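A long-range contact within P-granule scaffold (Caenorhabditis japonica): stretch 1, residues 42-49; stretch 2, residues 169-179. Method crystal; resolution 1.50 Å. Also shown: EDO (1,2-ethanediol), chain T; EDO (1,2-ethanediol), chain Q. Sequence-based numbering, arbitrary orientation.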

ATOM      1  N   SER C  42     -22.942  -1.216 -22.905  1.00 25.91           N
ATOM      2  CA  SER C  42     -22.639  -2.607 -22.585  1.00 22.73           C
ATOM      3  C   SER C  42     -21.512  -2.747 -21.568  1.00 26.28           C
ATOM      4  O   SER C  42     -21.491  -3.716 -20.814  1.00 25.26           O
ATOM      5  N   PHE C  43     -20.550  -1.827 -21.561  1.00 22.64           N
ATOM      6  CA  PHE C  43     -19.484  -1.850 -20.554  1.00 26.81           C
ATOM      7  C   PHE C  43     -20.065  -1.604 -19.162  1.00 23.25           C
ATOM      8  O   PHE C  43     -19.833  -2.390 -18.230  1.00 21.87           O
ATOM      9  N   ALA C  44     -20.897  -0.564 -19.024  1.00 21.84           N
ATOM     10  CA  ALA C  44     -21.566  -0.302 -17.756  1.00 20.05           C
ATOM     11  C   ALA C  44     -22.480  -1.449 -17.353  1.00 24.77           C
ATOM     12  O   ALA C  44     -22.512  -1.847 -16.178  1.00 21.70           O
ATOM     13  N   ALA C  45     -23.238  -2.003 -18.301  1.00 21.93           N
ATOM     14  CA  ALA C  45     -24.169  -3.059 -17.934  1.00 21.46           C
ATOM     15  C   ALA C  45     -23.442  -4.270 -17.379  1.00 23.25           C
ATOM     16  O   ALA C  45     -23.909  -4.899 -16.422  1.00 23.62           O
ATOM     17  N   TYR C  46     -22.309  -4.629 -17.981  1.00 23.38           N
ATOM     18  CA  TYR C  46     -21.543  -5.768 -17.504  1.00 23.11           C
ATOM     19  C   TYR C  46     -20.925  -5.496 -16.140  1.00 22.30           C
ATOM     20  O   TYR C  46     -20.997  -6.332 -15.234  1.00 23.07           O
ATOM     21  N   VAL C  47     -20.275  -4.339 -15.980  1.00 22.84           N
ATOM     22  CA  VAL C  47     -19.609  -4.022 -14.712  1.00 25.01           C
ATOM     23  C   VAL C  47     -20.580  -4.062 -13.530  1.00 22.62           C
ATOM     24  O   VAL C  47     -20.233  -4.552 -12.435  1.00 24.61           O
ATOM     25  N   PHE C  48     -21.783  -3.520 -13.711  1.00 21.62           N
ATOM     26  CA  PHE C  48     -22.757  -3.350 -12.640  1.00 20.08           C
ATOM     27  C   PHE C  48     -23.684  -4.549 -12.500  1.00 24.00           C
ATOM     28  O   PHE C  48     -24.636  -4.494 -11.711  1.00 28.12           O
ATOM     29  N   GLY C  49     -23.439  -5.612 -13.262  1.00 23.66           N
ATOM     30  CA  GLY C  49     -24.171  -6.853 -13.094  1.00 25.38           C
ATOM     31  C   GLY C  49     -25.532  -6.875 -13.734  1.00 27.62           C
ATOM     32  O   GLY C  49     -26.333  -7.767 -13.417  1.00 29.74           O
ATOM     33  N   ASP C 169     -11.463   1.331  -4.620  1.00 16.28           N
ATOM     34  CA  ASP C 169     -12.113   0.027  -4.730  1.00 16.61           C
ATOM     35  C   ASP C 169     -12.930  -0.121  -6.007  1.00 16.77           C
ATOM     36  O   ASP C 169     -12.950  -1.209  -6.592  1.00 16.16           O
ATOM     37  N   PHE C 170     -13.611   0.942  -6.460  1.00 16.68           N
ATOM     38  CA  PHE C 170     -14.342   0.854  -7.716  1.00 17.26           C
ATOM     39  C   PHE C 170     -13.428   0.440  -8.866  1.00 16.82           C
ATOM     40  O   PHE C 170     -13.781  -0.420  -9.681  1.00 15.74           O
ATOM     41  N   ASP C 171     -12.262   1.062  -8.970  1.00 16.49           N
ATOM     42  CA  ASP C 171     -11.373   0.762 -10.084  1.00 16.25           C
ATOM     43  C   ASP C 171     -10.869  -0.671  -9.980  1.00 15.63           C
ATOM     44  O   ASP C 171     -10.783  -1.376 -11.005  1.00 16.68           O
ATOM     45  N   ALA C 172     -10.502  -1.105  -8.767  1.00 17.91           N
ATOM     46  CA  ALA C 172     -10.054  -2.483  -8.592  1.00 15.67           C
ATOM     47  C   ALA C 172     -11.142  -3.453  -9.001  1.00 18.20           C
ATOM     48  O   ALA C 172     -10.866  -4.464  -9.666  1.00 17.79           O
ATOM     49  N   TYR C 173     -12.393  -3.133  -8.660  1.00 16.58           N
ATOM     50  CA  TYR C 173     -13.535  -3.978  -9.019  1.00 18.11           C
ATOM     51  C   TYR C 173     -13.743  -4.026 -10.528  1.00 17.38           C
ATOM     52  O   TYR C 173     -13.954  -5.105 -11.095  1.00 18.47           O
ATOM     53  N   VAL C 174     -13.712  -2.866 -11.191  1.00 17.34           N
ATOM     54  CA  VAL C 174     -13.866  -2.831 -12.647  1.00 18.61           C
ATOM     55  C   VAL C 174     -12.775  -3.648 -13.320  1.00 19.40           C
ATOM     56  O   VAL C 174     -13.058  -4.473 -14.197  1.00 18.24           O
ATOM     57  N   PHE C 175     -11.507  -3.432 -12.940  1.00 18.23           N
ATOM     58  CA  PHE C 175     -10.425  -4.232 -13.540  1.00 17.66           C
ATOM     59  C   PHE C 175     -10.638  -5.722 -13.300  1.00 18.49           C
ATOM     60  O   PHE C 175     -10.401  -6.539 -14.195  1.00 19.06           O
ATOM     61  N   THR C 176     -11.050  -6.102 -12.093  1.00 18.79           N
ATOM     62  CA  THR C 176     -11.291  -7.508 -11.806  1.00 19.44           C
ATOM     63  C   THR C 176     -12.346  -8.078 -12.743  1.00 19.75           C
ATOM     64  O   THR C 176     -12.171  -9.176 -13.295  1.00 22.86           O
ATOM     65  N   LYS C 177     -13.437  -7.341 -12.954  1.00 19.58           N
ATOM     66  CA  LYS C 177     -14.511  -7.803 -13.834  1.00 23.85           C
ATOM     67  C   LYS C 177     -14.027  -7.925 -15.276  1.00 24.38           C
ATOM     68  O   LYS C 177     -14.258  -8.956 -15.934  1.00 25.13           O
ATOM     69  N   ILE C 178     -13.348  -6.883 -15.799  1.00 20.89           N
ATOM     70  CA  ILE C 178     -13.008  -6.843 -17.222  1.00 22.89           C
ATOM     71  C   ILE C 178     -11.871  -7.794 -17.559  1.00 24.19           C
ATOM     72  O   ILE C 178     -11.854  -8.387 -18.647  1.00 26.23           O
ATOM     73  N   LEU C 179     -10.907  -7.956 -16.658  1.00 20.52           N
ATOM     74  CA  LEU C 179      -9.760  -8.814 -16.901  1.00 19.87           C
ATOM     75  C   LEU C 179      -9.965 -10.235 -16.419  1.00 23.58           C
ATOM     76  O   LEU C 179      -9.037 -11.038 -16.538  1.00 26.60           O
TER

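What fills the space between the two helices? They cross nearly at right angles, and the backbones come closest at Val 47 and Val 174, both t at chi1, where Val 47 CG1 lies 3.9 Å from Val 174 CG2. Phe 43 leaves its backbone sideways, but chi1 t carries its ring inward, so that Phe 43 CE1 reaches 3.5 Å from Ile 178 CD1 and 4.0 Å from Val 174 CG1. Ile 178, m at both chi angles, brings CD1 near Tyr 46 and Val 47.

How does Phe 48 take part when its CA-to-CB bond points away? With chi1 m and chi2 at 88°, its ring tip comes back, placing Phe 48 CZ 3.8 Å from CE1 of Phe 170, itself t.

Where does Lys 177 lead? Its m, m, m, t chain reaches toward the first stretch, Lys 177 CE lying 3.6 Å from Tyr 46 O. The amine sits over the t-rotamer Tyr 46 ring, a cation-pi contact.

Which polar links join the stretches? No direct hydrogen bond does; waters bridge. One donates to Tyr 46 O and accepts from Lys 177 NZ; another links Tyr 46 OH with Lys 177 O; a third joins Val 47 O to Tyr 173 OH. Two ethanediols, probably from the crystallisation liquor, donate to Ile 178 O.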

ATOM      1  CB  SER C  42     -22.268  -3.377 -23.850  1.00 32.63           C
ATOM      2  OG  SER C  42     -20.998  -2.962 -24.328  1.00 41.86           O
ATOM      3  CB  PHE C  43     -18.426  -0.810 -20.971  1.00 27.27           C
ATOM      4  CG  PHE C  43     -17.205  -0.684 -20.074  1.00 23.98           C
ATOM      5  CD1 PHE C  43     -16.834  -1.638 -19.129  1.00 26.26           C
ATOM      6  CD2 PHE C  43     -16.392   0.433 -20.232  1.00 26.73           C
ATOM      7  CE1 PHE C  43     -15.695  -1.444 -18.331  1.00 24.94           C
ATOM      8  CE2 PHE C  43     -15.267   0.617 -19.456  1.00 28.05           C
ATOM      9  CZ  PHE C  43     -14.912  -0.321 -18.518  1.00 23.37           C
ATOM     10  CB  ALA C  44     -22.348   1.004 -17.825  1.00 21.53           C
ATOM     11  CB  ALA C  45     -25.025  -3.450 -19.144  1.00 22.79           C
ATOM     12  CB  TYR C  46     -20.463  -6.107 -18.514  1.00 22.30           C
ATOM     13  CG  TYR C  46     -19.666  -7.326 -18.173  1.00 22.18           C
ATOM     14  CD1 TYR C  46     -20.228  -8.578 -18.321  1.00 27.85           C
ATOM     15  CD2 TYR C  46     -18.352  -7.236 -17.738  1.00 27.09           C
ATOM     16  CE1 TYR C  46     -19.513  -9.718 -18.044  1.00 35.40           C
ATOM     17  CE2 TYR C  46     -17.622  -8.372 -17.443  1.00 31.93           C
ATOM     18  CZ  TYR C  46     -18.211  -9.619 -17.604  1.00 44.64           C
ATOM     19  OH  TYR C  46     -17.522 -10.788 -17.334  1.00 35.81           O
ATOM     20  CB  VAL C  47     -18.930  -2.645 -14.817  1.00 24.20           C
ATOM     21  CG1 VAL C  47     -18.581  -2.117 -13.433  1.00 25.82           C
ATOM     22  CG2 VAL C  47     -17.681  -2.752 -15.679  1.00 28.51           C
ATOM     23  CB  PHE C  48     -23.537  -2.041 -12.852  1.00 23.62           C
ATOM     24  CG  PHE C  48     -22.743  -0.839 -12.440  1.00 22.18           C
ATOM     25  CD1 PHE C  48     -21.890  -0.194 -13.328  1.00 22.80           C
ATOM     26  CD2 PHE C  48     -22.790  -0.394 -11.132  1.00 21.08           C
ATOM     27  CE1 PHE C  48     -21.108   0.877 -12.897  1.00 21.71           C
ATOM     28  CE2 PHE C  48     -21.991   0.653 -10.703  1.00 19.83           C
ATOM     29  CZ  PHE C  48     -21.178   1.305 -11.585  1.00 20.03           C
ATOM     30  CB  ASP C 169     -12.982  -0.212  -3.487  1.00 17.54           C
ATOM     31  CG  ASP C 169     -12.216   0.057  -2.210  1.00 19.90           C
ATOM     32  OD1 ASP C 169     -11.994   1.262  -1.898  1.00 18.96           O
ATOM     33  OD2 ASP C 169     -11.796  -0.940  -1.573  1.00 18.72           O
ATOM     34  CB  PHE C 170     -15.007   2.204  -8.023  1.00 14.93           C
ATOM     35  CG  PHE C 170     -15.661   2.280  -9.361  1.00 16.46           C
ATOM     36  CD1 PHE C 170     -16.773   1.475  -9.637  1.00 19.01           C
ATOM     37  CD2 PHE C 170     -15.197   3.139 -10.349  1.00 18.31           C
ATOM     38  CE1 PHE C 170     -17.426   1.575 -10.851  1.00 19.14           C
ATOM     39  CE2 PHE C 170     -15.868   3.237 -11.577  1.00 19.61           C
ATOM     40  CZ  PHE C 170     -16.964   2.441 -11.814  1.00 17.71           C
ATOM     41  CB  ASP C 171     -10.198   1.736 -10.104  1.00 15.26           C
ATOM     42  CG  ASP C 171     -10.577   3.144 -10.498  1.00 17.17           C
ATOM     43  OD1 ASP C 171     -11.753   3.355 -10.892  1.00 18.05           O
ATOM     44  OD2 ASP C 171      -9.689   4.038 -10.408  1.00 16.10           O
ATOM     45  CB  ALA C 172      -9.620  -2.723  -7.141  1.00 17.18           C
ATOM     46  CB  TYR C 173     -14.798  -3.477  -8.312  1.00 16.42           C
ATOM     47  CG  TYR C 173     -15.969  -4.408  -8.512  1.00 20.27           C
ATOM     48  CD1 TYR C 173     -15.974  -5.656  -7.891  1.00 26.70           C
ATOM     49  CD2 TYR C 173     -17.010  -4.084  -9.346  1.00 23.79           C
ATOM     50  CE1 TYR C 173     -16.996  -6.542  -8.073  1.00 30.53           C
ATOM     51  CE2 TYR C 173     -18.098  -4.988  -9.515  1.00 25.21           C
ATOM     52  CZ  TYR C 173     -18.052  -6.204  -8.878  1.00 26.96           C
ATOM     53  OH  TYR C 173     -19.048  -7.160  -9.021  1.00 29.40           O
ATOM     54  CB  VAL C 174     -13.865  -1.387 -13.170  1.00 16.36           C
ATOM     55  CG1 VAL C 174     -13.922  -1.361 -14.695  1.00 19.03           C
ATOM     56  CG2 VAL C 174     -15.052  -0.565 -12.607  1.00 19.10           C
ATOM     57  CB  PHE C 175      -9.049  -3.818 -12.995  1.00 18.54           C
ATOM     58  CG  PHE C 175      -8.501  -2.521 -13.573  1.00 18.31           C
ATOM     59  CD1 PHE C 175      -8.248  -2.399 -14.943  1.00 18.23           C
ATOM     60  CD2 PHE C 175      -8.183  -1.429 -12.743  1.00 18.39           C
ATOM     61  CE1 PHE C 175      -7.721  -1.219 -15.493  1.00 19.82           C
ATOM     62  CE2 PHE C 175      -7.636  -0.254 -13.295  1.00 17.97           C
ATOM     63  CZ  PHE C 175      -7.426  -0.144 -14.662  1.00 18.22           C
ATOM     64  CB  THR C 176     -11.704  -7.671 -10.344  1.00 21.44           C
ATOM     65  OG1 THR C 176     -10.578  -7.378  -9.495  1.00 21.69           O
ATOM     66  CG2 THR C 176     -12.191  -9.070 -10.046  1.00 21.99           C
ATOM     67  CB  LYS C 177     -15.711  -6.840 -13.755  1.00 23.22           C
ATOM     68  CG  LYS C 177     -16.508  -6.863 -12.447  1.00 28.74           C
ATOM     69  CD  LYS C 177     -17.406  -8.090 -12.326  1.00 40.73           C
ATOM     70  CE  LYS C 177     -18.504  -8.079 -13.379  1.00 40.76           C
ATOM     71  NZ  LYS C 177     -19.496  -9.168 -13.169  1.00 44.98           N
ATOM     72  CB  ILE C 178     -12.675  -5.399 -17.641  1.00 22.90           C
ATOM     73  CG1 ILE C 178     -13.922  -4.531 -17.493  1.00 28.86           C
ATOM     74  CG2 ILE C 178     -12.087  -5.349 -19.056  1.00 28.41           C
ATOM     75  CD1 ILE C 178     -15.041  -4.884 -18.460  1.00 32.91           C
ATOM     76  CB  LEU C 179      -8.523  -8.226 -16.235  1.00 22.30           C
ATOM     77  CG  LEU C 179      -8.139  -6.849 -16.786  1.00 19.97           C
ATOM     78  CD1 LEU C 179      -6.968  -6.322 -15.992  1.00 23.70           C
ATOM     79  CD2 LEU C 179      -7.851  -6.886 -18.280  1.00 24.01           C
TER
HETATM   80  C1  EDO T 304     -13.340 -11.583 -18.865  1.00 56.99           C
HETATM   81  O1  EDO T 304     -12.740 -12.138 -20.042  1.00 69.33           O
HETATM   82  C2  EDO T 304     -14.439 -10.562 -19.199  1.00 51.80           C
HETATM   83  O2  EDO T 304     -14.070  -9.646 -20.250  1.00 54.99           O
HETATM   84  C1  EDO Q 301      -9.592  -7.987 -21.645  1.00 51.27           C
HETATM   85  O1  EDO Q 301      -9.943  -9.267 -21.088  1.00 65.26           O
HETATM   86  C2  EDO Q 301     -10.466  -7.665 -22.854  1.00 56.32           C
HETATM   87  O2  EDO Q 301     -11.760  -7.218 -22.432  1.00 58.21           O
HETATM   88  O   HOH W   1     -21.864  -9.008 -15.050  1.00 40.21           O
HETATM   89  O   HOH W   2     -15.280 -11.267 -15.365  1.00 52.47           O
HETATM   90  O   HOH W   3     -20.853  -6.893 -10.962  1.00 34.35           O